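Long-range contacts in putative branched-chain amino acid transport system substrate-binding protein (Rhodopseudomonas palustris, PDB 3TX6), which probably serves an ABC transporter as its periplasmic component, binding lignin-derived aromatic acids such as p-coumarate and related compounds: residues A[26-31]-A[281-287]; A[127-131]-A[158-164]; A[134-138]-A[163-168]; A[245-249]-A[328-332]. One frame throughout, in Å; residues are numbered along the deposited sequence.

Contact 1: A[26-31]-A[281-287]. With ENO (3-(4-hydroxy-phenyl)pyruvic acid), chain D.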
loop_
_atom_site.group_PDB
_atom_site.type_symbol
_atom_site.label_atom_id
_atom_site.label_comp_id
_atom_site.label_asym_id
_atom_site.label_seq_id
_atom_site.Cartn_x
_atom_site.Cartn_y
_atom_site.Cartn_z
ATOM N N PRO A 26 2.984 3.479 -11.378
ATOM C CA PRO A 26 3.108 2.033 -11.489
ATOM C C PRO A 26 1.813 1.236 -11.321
ATOM O O PRO A 26 1.640 0.159 -11.907
ATOM C CB PRO A 26 4.093 1.670 -10.349
ATOM C CG PRO A 26 4.873 2.936 -10.128
ATOM C CD PRO A 26 3.867 4.018 -10.330
ATOM N N GLU A 27 0.913 1.787 -10.514
ATOM C CA GLU A 27 -0.409 1.180 -10.362
ATOM C C GLU A 27 -1.177 1.145 -11.664
ATOM O O GLU A 27 -1.799 0.118 -12.010
ATOM C CB GLU A 27 -1.179 1.906 -9.256
ATOM C CG GLU A 27 -0.580 1.564 -7.909
ATOM C CD GLU A 27 -0.982 2.382 -6.697
ATOM O OE1 GLU A 27 -1.700 3.372 -6.796
ATOM O OE2 GLU A 27 -0.490 1.982 -5.607
ATOM N N ARG A 28 -1.152 2.262 -12.392
ATOM C CA ARG A 28 -1.794 2.337 -13.696
ATOM C C ARG A 28 -1.074 1.431 -14.699
ATOM O O ARG A 28 -1.709 0.695 -15.442
ATOM C CB ARG A 28 -1.795 3.781 -14.191
ATOM C CG ARG A 28 -2.223 3.934 -15.640
ATOM C CD ARG A 28 -2.654 5.376 -15.941
ATOM N NE ARG A 28 -3.075 5.539 -17.329
ATOM C CZ ARG A 28 -2.228 5.716 -18.342
ATOM N NH1 ARG A 28 -2.693 5.838 -19.585
ATOM N NH2 ARG A 28 -0.919 5.759 -18.101
ATOM N N ASN A 29 0.248 1.470 -14.703
ATOM C CA ASN A 29 1.007 0.668 -15.662
ATOM C C ASN A 29 0.812 -0.841 -15.438
ATOM O O ASN A 29 0.854 -1.624 -16.376
ATOM C CB ASN A 29 2.485 1.013 -15.640
ATOM C CG ASN A 29 2.809 2.354 -16.260
ATOM O OD1 ASN A 29 2.010 2.926 -16.971
ATOM N ND2 ASN A 29 4.018 2.837 -16.000
ATOM N N ALA A 30 0.591 -1.267 -14.195
ATOM C CA ALA A 30 0.475 -2.667 -13.915
ATOM C C ALA A 30 -0.793 -3.242 -14.583
ATOM O O ALA A 30 -0.894 -4.474 -14.761
ATOM C CB ALA A 30 0.418 -2.909 -12.397
ATOM N N LEU A 31 -1.756 -2.372 -14.906
ATOM C CA LEU A 31 -2.989 -2.813 -15.519
ATOM C C LEU A 31 -2.769 -3.457 -16.901
ATOM O O LEU A 31 -3.643 -4.207 -17.401
ATOM C CB LEU A 31 -3.959 -1.643 -15.662
ATOM C CG LEU A 31 -4.346 -0.929 -14.345
ATOM C CD1 LEU A 31 -5.178 0.304 -14.642
ATOM C CD2 LEU A 31 -5.067 -1.891 -13.412
ATOM N N SER A 281 7.884 -2.444 -7.861
ATOM C CA SER A 281 7.455 -1.611 -6.740
ATOM C C SER A 281 6.387 -2.288 -5.892
ATOM O O SER A 281 5.603 -3.108 -6.355
ATOM C CB SER A 281 6.975 -0.228 -7.189
ATOM O OG SER A 281 5.806 -0.326 -7.976
ATOM N N GLN A 282 6.359 -1.838 -4.655
ATOM C CA GLN A 282 5.234 -2.033 -3.723
ATOM C C GLN A 282 3.909 -1.725 -4.388
ATOM O O GLN A 282 2.928 -2.441 -4.202
ATOM C CB GLN A 282 5.441 -1.099 -2.525
ATOM C CG GLN A 282 4.386 -1.113 -1.424
ATOM C CD GLN A 282 4.400 -2.333 -0.524
ATOM O OE1 GLN A 282 5.306 -3.182 -0.601
ATOM N NE2 GLN A 282 3.396 -2.413 0.341
ATOM N N PHE A 283 3.892 -0.646 -5.152
ATOM C CA PHE A 283 2.636 -0.016 -5.615
ATOM C C PHE A 283 2.031 -0.718 -6.833
ATOM O O PHE A 283 0.826 -1.037 -6.861
ATOM C CB PHE A 283 2.903 1.486 -5.857
ATOM C CG PHE A 283 3.644 2.079 -4.703
ATOM C CD1 PHE A 283 3.044 2.133 -3.478
ATOM C CD2 PHE A 283 4.976 2.502 -4.820
ATOM C CE1 PHE A 283 3.743 2.558 -2.370
ATOM C CE2 PHE A 283 5.677 2.959 -3.706
ATOM C CZ PHE A 283 5.053 2.989 -2.467
ATOM N N ALA A 284 2.881 -1.032 -7.824
ATOM C CA ALA A 284 2.438 -1.817 -8.986
ATOM C C ALA A 284 1.698 -3.099 -8.498
ATOM O O ALA A 284 0.729 -3.546 -9.088
ATOM C CB ALA A 284 3.612 -2.199 -9.864
ATOM N N ALA A 285 2.260 -3.719 -7.460
ATOM C CA ALA A 285 1.765 -4.950 -6.925
ATOM C C ALA A 285 0.351 -4.816 -6.388
ATOM O O ALA A 285 -0.402 -5.792 -6.441
ATOM C CB ALA A 285 2.732 -5.470 -5.867
ATOM N N HIS A 286 -0.025 -3.664 -5.845
ATOM C CA HIS A 286 -1.377 -3.543 -5.292
ATOM C C HIS A 286 -2.443 -3.594 -6.357
ATOM O O HIS A 286 -3.458 -4.261 -6.146
ATOM C CB HIS A 286 -1.548 -2.316 -4.412
ATOM C CG HIS A 286 -0.638 -2.276 -3.228
ATOM N ND1 HIS A 286 -0.335 -3.367 -2.456
ATOM C CD2 HIS A 286 0.050 -1.199 -2.679
ATOM C CE1 HIS A 286 0.501 -2.971 -1.455
ATOM N NE2 HIS A 286 0.736 -1.662 -1.595
ATOM N N SER A 287 -2.268 -2.889 -7.480
ATOM C CA SER A 287 -3.246 -3.013 -8.556
ATOM C C SER A 287 -3.230 -4.416 -9.189
ATOM O O SER A 287 -4.281 -5.011 -9.423
ATOM C CB SER A 287 -3.155 -1.902 -9.616
ATOM O OG SER A 287 -1.922 -1.919 -10.147
HETATM O O4 ENO D . -1.141 5.455 2.051
HETATM C C9 ENO D . 0.551 3.395 -0.078
HETATM C C8 ENO D . 0.647 2.031 -0.265
HETATM C C7 ENO D . 1.337 1.221 0.650
HETATM C C6 ENO D . 1.837 1.807 1.797
HETATM C C5 ENO D . 1.765 3.184 1.991
HETATM C C4 ENO D . 1.103 3.999 1.057
HETATM O O3 ENO D . 1.380 -0.148 0.424
HETATM C C3 ENO D . 1.075 5.493 1.217
HETATM C C2 ENO D . -0.118 6.123 1.826
HETATM C C1 ENO D . -0.082 7.565 2.024
HETATM O O2 ENO D . -1.105 8.113 2.486
HETATM O O1 ENO D . 0.957 8.236 1.744
#

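Contact 2: A[127-131]-A[158-164]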
loop_
_atom_site.group_PDB
_atom_site.type_symbol
_atom_site.label_atom_id
_atom_site.label_comp_id
_atom_site.label_asym_id
_atom_site.label_seq_id
_atom_site.Cartn_x
_atom_site.Cartn_y
_atom_site.Cartn_z
ATOM N N TYR A 127 9.640 -2.875 14.537
ATOM C CA TYR A 127 9.943 -2.828 15.974
ATOM C C TYR A 127 10.695 -4.099 16.436
ATOM O O TYR A 127 11.536 -4.026 17.327
ATOM C CB TYR A 127 8.705 -2.600 16.851
ATOM C CG TYR A 127 7.716 -1.561 16.331
ATOM C CD1 TYR A 127 8.158 -0.424 15.691
ATOM C CD2 TYR A 127 6.336 -1.722 16.488
ATOM C CE1 TYR A 127 7.272 0.492 15.166
ATOM C CE2 TYR A 127 5.441 -0.789 15.982
ATOM C CZ TYR A 127 5.922 0.304 15.308
ATOM O OH TYR A 127 5.083 1.262 14.764
ATOM N N GLU A 128 10.365 -5.242 15.868
ATOM C CA GLU A 128 11.066 -6.487 16.181
ATOM C C GLU A 128 12.536 -6.321 15.893
ATOM O O GLU A 128 13.374 -6.716 16.690
ATOM C CB GLU A 128 10.518 -7.698 15.417
ATOM C CG GLU A 128 9.204 -8.234 15.986
ATOM C CD GLU A 128 8.565 -9.350 15.150
ATOM O OE1 GLU A 128 8.984 -9.549 13.982
ATOM O OE2 GLU A 128 7.637 -10.034 15.673
ATOM N N HIS A 129 12.843 -5.777 14.709
ATOM C CA HIS A 129 14.211 -5.498 14.352
ATOM C C HIS A 129 14.872 -4.536 15.282
ATOM O O HIS A 129 16.034 -4.772 15.689
ATOM C CB HIS A 129 14.286 -4.995 12.927
ATOM C CG HIS A 129 15.673 -4.811 12.440
ATOM N ND1 HIS A 129 16.365 -3.669 12.632
ATOM C CD2 HIS A 129 16.515 -5.686 11.752
ATOM C CE1 HIS A 129 17.609 -3.822 12.093
ATOM N NE2 HIS A 129 17.672 -5.039 11.525
HETATM N N MSE A 130 14.177 -3.453 15.638
HETATM C CA MSE A 130 14.709 -2.485 16.605
HETATM C C MSE A 130 15.162 -3.229 17.853
HETATM O O MSE A 130 16.286 -3.060 18.292
HETATM C CB MSE A 130 13.672 -1.391 16.915
HETATM C CG MSE A 130 13.345 -0.419 15.753
HETATM SE SE MSE A 130 11.989 0.869 16.403
HETATM C CE MSE A 130 11.532 1.575 14.595
ATOM N N LYS A 131 14.318 -4.104 18.398
ATOM C CA LYS A 131 14.610 -4.775 19.669
ATOM C C LYS A 131 15.625 -5.930 19.582
ATOM O O LYS A 131 15.948 -6.597 20.594
ATOM C CB LYS A 131 13.337 -5.262 20.353
ATOM C CG LYS A 131 12.319 -4.169 20.674
ATOM C CD LYS A 131 12.862 -2.961 21.450
ATOM C CE LYS A 131 13.491 -3.336 22.798
ATOM N NZ LYS A 131 14.152 -2.174 23.465
ATOM N N GLN A 158 1.820 -0.378 19.981
ATOM C CA GLN A 158 2.531 -1.605 19.770
ATOM C C GLN A 158 4.005 -1.432 20.110
ATOM O O GLN A 158 4.644 -2.289 20.778
ATOM C CB GLN A 158 2.298 -2.074 18.307
ATOM C CG GLN A 158 3.033 -3.344 18.015
ATOM C CD GLN A 158 2.683 -3.999 16.719
ATOM O OE1 GLN A 158 2.829 -5.225 16.616
ATOM N NE2 GLN A 158 2.231 -3.218 15.712
ATOM N N GLY A 159 4.556 -0.313 19.676
ATOM C CA GLY A 159 5.998 -0.129 19.769
ATOM C C GLY A 159 6.467 0.003 21.201
ATOM O O GLY A 159 7.391 -0.689 21.640
ATOM N N GLU A 160 5.799 0.843 21.958
ATOM C CA GLU A 160 6.103 0.983 23.375
ATOM C C GLU A 160 5.962 -0.309 24.086
ATOM O O GLU A 160 6.757 -0.584 24.956
ATOM C CB GLU A 160 5.188 1.970 24.074
ATOM C CG GLU A 160 5.423 3.425 23.755
ATOM C CD GLU A 160 4.499 4.353 24.564
ATOM O OE1 GLU A 160 3.493 3.885 25.165
ATOM O OE2 GLU A 160 4.778 5.555 24.608
ATOM N N ALA A 161 4.926 -1.086 23.768
ATOM C CA ALA A 161 4.722 -2.368 24.460
ATOM C C ALA A 161 5.860 -3.397 24.146
ATOM O O ALA A 161 5.994 -4.408 24.855
ATOM C CB ALA A 161 3.358 -2.957 24.116
HETATM N N MSE A 162 6.680 -3.135 23.119
HETATM C CA MSE A 162 7.817 -3.987 22.788
HETATM C C MSE A 162 9.120 -3.516 23.397
HETATM O O MSE A 162 10.156 -4.160 23.220
HETATM C CB MSE A 162 7.909 -4.202 21.289
HETATM C CG MSE A 162 6.749 -5.108 20.844
HETATM SE SE MSE A 162 6.503 -4.950 18.912
HETATM C CE MSE A 162 8.337 -5.591 18.765
ATOM N N GLY A 163 9.073 -2.449 24.186
ATOM C CA GLY A 163 10.251 -1.926 24.860
ATOM C C GLY A 163 10.850 -0.696 24.215
ATOM O O GLY A 163 12.034 -0.432 24.355
ATOM N N LEU A 164 10.032 0.071 23.512
ATOM C CA LEU A 164 10.506 1.302 22.900
ATOM C C LEU A 164 9.978 2.473 23.734
ATOM O O LEU A 164 8.846 2.463 24.208
ATOM C CB LEU A 164 10.037 1.387 21.434
ATOM C CG LEU A 164 10.529 0.312 20.477
ATOM C CD1 LEU A 164 9.727 0.390 19.180
ATOM C CD2 LEU A 164 12.032 0.505 20.190
#

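Contact 3: A[134-138]-A[163-168]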
loop_
_atom_site.group_PDB
_atom_site.type_symbol
_atom_site.label_atom_id
_atom_site.label_comp_id
_atom_site.label_asym_id
_atom_site.label_seq_id
_atom_site.Cartn_x
_atom_site.Cartn_y
_atom_site.Cartn_z
ATOM N N ASN A 134 19.506 -3.266 19.718
ATOM C CA ASN A 134 19.855 -2.381 20.824
ATOM C C ASN A 134 19.212 -1.019 20.684
ATOM O O ASN A 134 19.824 -0.009 21.014
ATOM C CB ASN A 134 21.398 -2.285 21.044
ATOM C CG ASN A 134 21.739 -1.720 22.413
ATOM O OD1 ASN A 134 20.936 -1.857 23.358
ATOM N ND2 ASN A 134 22.893 -1.053 22.533
ATOM N N ILE A 135 17.977 -0.994 20.173
ATOM C CA ILE A 135 17.249 0.270 20.124
ATOM C C ILE A 135 16.365 0.370 21.358
ATOM O O ILE A 135 15.466 -0.457 21.530
ATOM C CB ILE A 135 16.372 0.378 18.887
ATOM C CG1 ILE A 135 17.218 0.095 17.647
ATOM C CG2 ILE A 135 15.665 1.748 18.851
ATOM C CD1 ILE A 135 18.320 1.073 17.466
ATOM N N LYS A 136 16.595 1.385 22.180
ATOM C CA LYS A 136 15.748 1.632 23.364
ATOM C C LYS A 136 14.858 2.855 23.181
ATOM O O LYS A 136 13.685 2.833 23.521
ATOM C CB LYS A 136 16.606 1.809 24.614
ATOM C CG LYS A 136 17.481 0.594 24.919
ATOM C CD LYS A 136 18.469 0.813 26.080
ATOM C CE LYS A 136 19.383 -0.403 26.248
ATOM N NZ LYS A 136 20.732 -0.208 25.672
ATOM N N THR A 137 15.429 3.931 22.651
ATOM C CA THR A 137 14.702 5.186 22.458
ATOM C C THR A 137 14.406 5.355 20.964
ATOM O O THR A 137 15.232 4.932 20.110
ATOM C CB THR A 137 15.466 6.392 22.992
ATOM O OG1 THR A 137 16.776 6.444 22.360
ATOM C CG2 THR A 137 15.584 6.273 24.530
ATOM N N VAL A 138 13.267 5.974 20.657
ATOM C CA VAL A 138 12.837 6.108 19.273
ATOM C C VAL A 138 12.210 7.501 19.085
ATOM O O VAL A 138 11.536 8.041 19.971
ATOM C CB VAL A 138 11.840 4.998 18.849
ATOM C CG1 VAL A 138 10.532 5.154 19.619
ATOM C CG2 VAL A 138 11.585 5.036 17.321
ATOM N N GLY A 163 9.073 -2.449 24.186
ATOM C CA GLY A 163 10.251 -1.926 24.860
ATOM C C GLY A 163 10.850 -0.696 24.215
ATOM O O GLY A 163 12.034 -0.432 24.355
ATOM N N LEU A 164 10.032 0.071 23.512
ATOM C CA LEU A 164 10.506 1.302 22.900
ATOM C C LEU A 164 9.978 2.473 23.734
ATOM O O LEU A 164 8.846 2.463 24.208
ATOM C CB LEU A 164 10.037 1.387 21.434
ATOM C CG LEU A 164 10.529 0.312 20.477
ATOM C CD1 LEU A 164 9.727 0.390 19.180
ATOM C CD2 LEU A 164 12.032 0.505 20.190
ATOM N N LYS A 165 10.823 3.477 23.938
ATOM C CA LYS A 165 10.429 4.725 24.594
ATOM C C LYS A 165 10.453 5.820 23.548
ATOM O O LYS A 165 11.491 6.079 22.940
ATOM C CB LYS A 165 11.398 5.087 25.731
ATOM C CG LYS A 165 10.973 6.300 26.572
ATOM C CD LYS A 165 12.031 6.682 27.620
ATOM C CE LYS A 165 11.705 7.995 28.342
ATOM N NZ LYS A 165 12.945 8.723 28.720
ATOM N N ILE A 166 9.309 6.460 23.337
ATOM C CA ILE A 166 9.228 7.558 22.382
ATOM C C ILE A 166 9.706 8.844 23.030
ATOM O O ILE A 166 9.125 9.303 24.017
ATOM C CB ILE A 166 7.807 7.771 21.882
ATOM C CG1 ILE A 166 7.304 6.516 21.163
ATOM C CG2 ILE A 166 7.762 8.957 20.926
ATOM C CD1 ILE A 166 5.809 6.571 20.912
ATOM N N VAL A 167 10.791 9.391 22.496
ATOM C CA VAL A 167 11.409 10.585 23.071
ATOM C C VAL A 167 11.217 11.844 22.248
ATOM O O VAL A 167 11.619 12.949 22.659
ATOM C CB VAL A 167 12.910 10.352 23.381
ATOM C CG1 VAL A 167 13.053 9.183 24.347
ATOM C CG2 VAL A 167 13.733 10.128 22.099
ATOM N N ALA A 168 10.567 11.696 21.096
ATOM C CA ALA A 168 10.328 12.814 20.234
ATOM C C ALA A 168 9.308 12.440 19.165
ATOM O O ALA A 168 9.382 11.337 18.572
ATOM C CB ALA A 168 11.643 13.284 19.573
HETATM O O HOH W 1 13.360 1.634 26.207
#

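Contact 4: A[245-249]-A[328-332]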
loop_
_atom_site.group_PDB
_atom_site.type_symbol
_atom_site.label_atom_id
_atom_site.label_comp_id
_atom_site.label_asym_id
_atom_site.label_seq_id
_atom_site.Cartn_x
_atom_site.Cartn_y
_atom_site.Cartn_z
ATOM N N SER A 245 8.359 -3.950 3.733
ATOM C CA SER A 245 7.991 -4.104 2.333
ATOM C C SER A 245 7.124 -5.308 2.178
ATOM O O SER A 245 7.250 -6.264 2.907
ATOM C CB SER A 245 9.255 -4.340 1.525
ATOM O OG SER A 245 9.014 -4.502 0.190
ATOM N N GLY A 246 6.257 -5.264 1.190
ATOM C CA GLY A 246 5.661 -6.472 0.691
ATOM C C GLY A 246 6.720 -7.361 0.055
ATOM O O GLY A 246 7.775 -6.887 -0.373
ATOM N N PRO A 247 6.431 -8.657 -0.039
ATOM C CA PRO A 247 7.370 -9.657 -0.564
ATOM C C PRO A 247 7.634 -9.537 -2.048
ATOM O O PRO A 247 8.565 -10.156 -2.578
ATOM C CB PRO A 247 6.729 -10.984 -0.180
ATOM C CG PRO A 247 5.286 -10.685 0.026
ATOM C CD PRO A 247 5.232 -9.285 0.560
ATOM N N VAL A 248 6.801 -8.773 -2.750
ATOM C CA VAL A 248 6.993 -8.569 -4.194
ATOM C C VAL A 248 8.327 -7.936 -4.495
ATOM O O VAL A 248 8.812 -8.012 -5.618
ATOM C CB VAL A 248 5.869 -7.660 -4.826
ATOM C CG1 VAL A 248 6.023 -6.172 -4.430
ATOM C CG2 VAL A 248 5.799 -7.886 -6.346
HETATM N N MSE A 249 8.925 -7.298 -3.514
HETATM C CA MSE A 249 10.199 -6.676 -3.775
HETATM C C MSE A 249 11.302 -7.707 -3.936
HETATM O O MSE A 249 12.350 -7.393 -4.529
HETATM C CB MSE A 249 10.553 -5.673 -2.698
HETATM C CG MSE A 249 9.656 -4.442 -2.750
HETATM SE SE MSE A 249 9.841 -3.352 -4.376
HETATM C CE MSE A 249 11.513 -2.466 -3.835
ATOM N N ALA A 328 -1.532 -13.765 -3.797
ATOM C CA ALA A 328 -1.155 -12.600 -4.634
ATOM C C ALA A 328 0.305 -12.261 -4.391
ATOM O O ALA A 328 0.986 -12.916 -3.581
ATOM C CB ALA A 328 -2.074 -11.398 -4.357
ATOM N N SER A 329 0.817 -11.277 -5.111
ATOM C CA SER A 329 2.256 -10.974 -5.008
ATOM C C SER A 329 2.654 -10.418 -3.641
ATOM O O SER A 329 3.795 -10.620 -3.175
ATOM C CB SER A 329 2.713 -10.021 -6.119
ATOM O OG SER A 329 2.205 -8.739 -5.924
ATOM N N GLN A 330 1.713 -9.746 -2.963
ATOM C CA GLN A 330 2.019 -9.081 -1.687
ATOM C C GLN A 330 1.603 -9.843 -0.426
ATOM O O GLN A 330 1.875 -9.374 0.678
ATOM C CB GLN A 330 1.388 -7.680 -1.692
ATOM C CG GLN A 330 2.011 -6.760 -2.739
ATOM C CD GLN A 330 3.353 -6.221 -2.277
ATOM O OE1 GLN A 330 4.233 -7.021 -1.905
ATOM N NE2 GLN A 330 3.537 -4.884 -2.253
ATOM N N GLY A 331 0.916 -10.972 -0.597
ATOM C CA GLY A 331 0.390 -11.692 0.539
ATOM C C GLY A 331 -0.637 -12.723 0.150
ATOM O O GLY A 331 -0.938 -12.874 -1.056
ATOM N N VAL A 332 -1.197 -13.376 1.179
ATOM C CA VAL A 332 -2.232 -14.376 0.993
ATOM C C VAL A 332 -3.415 -13.815 1.770
ATOM O O VAL A 332 -3.346 -13.692 3.003
ATOM C CB VAL A 332 -1.821 -15.767 1.482
ATOM C CG1 VAL A 332 -2.983 -16.734 1.286
ATOM C CG2 VAL A 332 -0.498 -16.199 0.773
#

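Contact 1: A[26-31]-A[281-287]
P26 lays its ring against the first turn of the helix that starts at Q282: its CB comes 3.5 Å from S281 OG and meets the methyl of A284. S281 is the N-cap of the helix, its hydroxyl making the capping bond. With chi1 at 65°, OG is tucked between the backbone N and the carbonyl carbon, from where it accepts the N-H of A284 almost straight, at 169°. E27, the next residue, does most of the touching. Its side chain starts off to one side of the partner helix, but CG anti to the carbonyl carbon and an extended chain beyond it bring the end in, a knob in the hole formed by F283, A284, H286 and S287. CG rests 3.1 Å from F283 O, and OE2 lies 3.4 Å from F283 CB, near the plane of the phenyl ring at its edge; carboxylate and ring are turned 71° apart. OE1 is hydrogen-bonded to S77. The carbonyl of E27 takes the hydroxyl of S287, OG to O 2.8 Å, in the carbonyl plane and on a lone pair. One turn on, the methyl of A30 sits 3.4 Å from A284 O, and L31 closes the contact loosely with CD2 against S287 CB. The 282-287 helix also reaches the bound hydroxyphenylpyruvate: Q282 NE2 donates to its phenol oxygen O3, H286 NE2 shares a 2.6 Å hydrogen bond with the same O3, and the edge of F283 meets C8. Helix-to-helix packing thus backs the phenol end of the ligand pocket in this periplasmic binding protein.

Contact 2: A[127-131]-A[158-164]
K131 NZ reaches across to the carbonyl of G163, NZ to O 2.9 Å, approaching from above the carbonyl plane, 47° out of it. The same ammonium is hydrogen-bonded to I135 O, so two backbone carbonyls hold it. Bends at chi2 and chi3 fold the lysine chain back over the end of the other helix, its CG 3.3 Å from M162 O and its CD beside L164 CD2. Deeper in, G159 sets its CA over one face of the Y127 ring, a CH-pi contact 4.0 Å from the centroid, while Q158 CG and the selenium of M162 lie at the ring edge. The SE is 5.3 Å from that centroid, a Met-aromatic contact, and the bend at chi3 of M162 carries its CE to within 3.6 Å of Y127 CB. The phenol OH is hydrogen-bonded to D154 on helix 146-161. L164 crosses Y127 and M130 at about a right angle, CD1 tentatively touching the selenium of M130 in the conformer modelled. Both M130 and M162 are selenomethionines. G163, at positive phi, ends helix 146-161 in a Schellman motif, and the contact joins that end to the C-terminal turn of helix 119-130, two neighbouring helices of an alpha/beta domain.

Contact 3: A[134-138]-A[163-168]
V138 and I166 form the tight end of this contact, lying side by side and pointing the same way from the sheet, CG1 to CG1 3.8 Å. CG1 of V138 takes the position between its backbone N and carbonyl carbon, chi1 66°, which also sets it near L164 CB. L155 of helix 146-161 covers both V138 and I166 on this face. The backbones run in parallel register, T137 beside K165 and V138 beside I166. V138 uses both its polar backbone atoms: N donates to K165 O at 2.9 Å, and O accepts V167 N at 3.0 Å. One step earlier K165 N donates to K136 O, 3.0 Å and 162° at the hydrogen. On the other face T137 CG2 meets V167 CG1 at 3.9 Å, while the T137 hydroxyl turns to D192 N. Toward the start of the strands the pairing gives way to water: a single molecule donates to both K136 O and G163 O, bridging them. Here the side chains spread, K165 running out from the sheet and K136 stretching its NZ out to N134 OD1, a hydrogen bond within the loop. The pair is the two parallel strands of a beta-alpha-beta crossover through helix 146-161, with 165-172 the edge strand of its sheet.

Contact 4: A[245-249]-A[328-332]
This is a buried meeting of the loop with a 3-10 turn after strand 242-245 and the hairpin turn between strands 326-328 and 331-333, in which one glutamine side chain of the second fills the bend of the first. Q330 does the reaching. Its chain is bent at chi2, -78°, and so swings the amide in over the other loop, where OE1 accepts the N-H of V248, 3.2 Å from OE1 to N and 161° at the hydrogen. The donor is tilted 33° from the carbonyl plane of the amide. The same oxygen lies 3.0 Å from G246 CA, where the glycine, lacking a side chain, leaves room for the amide. V248 adds its two methyls: CG1, held between its backbone N and carbonyl carbon, comes within 3.2 Å of OE1, and CG2 packs on S329 OG at 3.7 Å. P247 crosses Q330 obliquely, its CG 3.5 Å from S329 O and its CD beside Q330 O. Within the first loop, S245 OG donates to G246 O in the carbonyl plane, 2.7 Å away, steadying the bend. D289 takes both S329 OG and Q330 N, so the turn is also tied to helix 282-304. The NE2 of Q330 donates weakly to Q282 OE1, which makes Q330 a second-shell residue behind a ligand-binding glutamine of the periplasmic binding protein pocket.

From the N terminus, helix 21-29 waits for its partner until helix 282-304, so contact 1 closes a loop of some 250 residues. Contacts 2 and 3 nest inside it and cross each other: helix 119-130, strand 137-143, helix 146-161 and strand 165-172 follow in order, and G163 and L164 serve both contacts, whose centres are about 8 Å apart. They tie together one edge of the seven-stranded sheet, with centres more than 30 Å from that of contact 1. Contact 4 opens within contact 1's loop and closes beyond it, so those two cross. Q282 joins them through its bond to G246, and A285 packs on S329 and Q330.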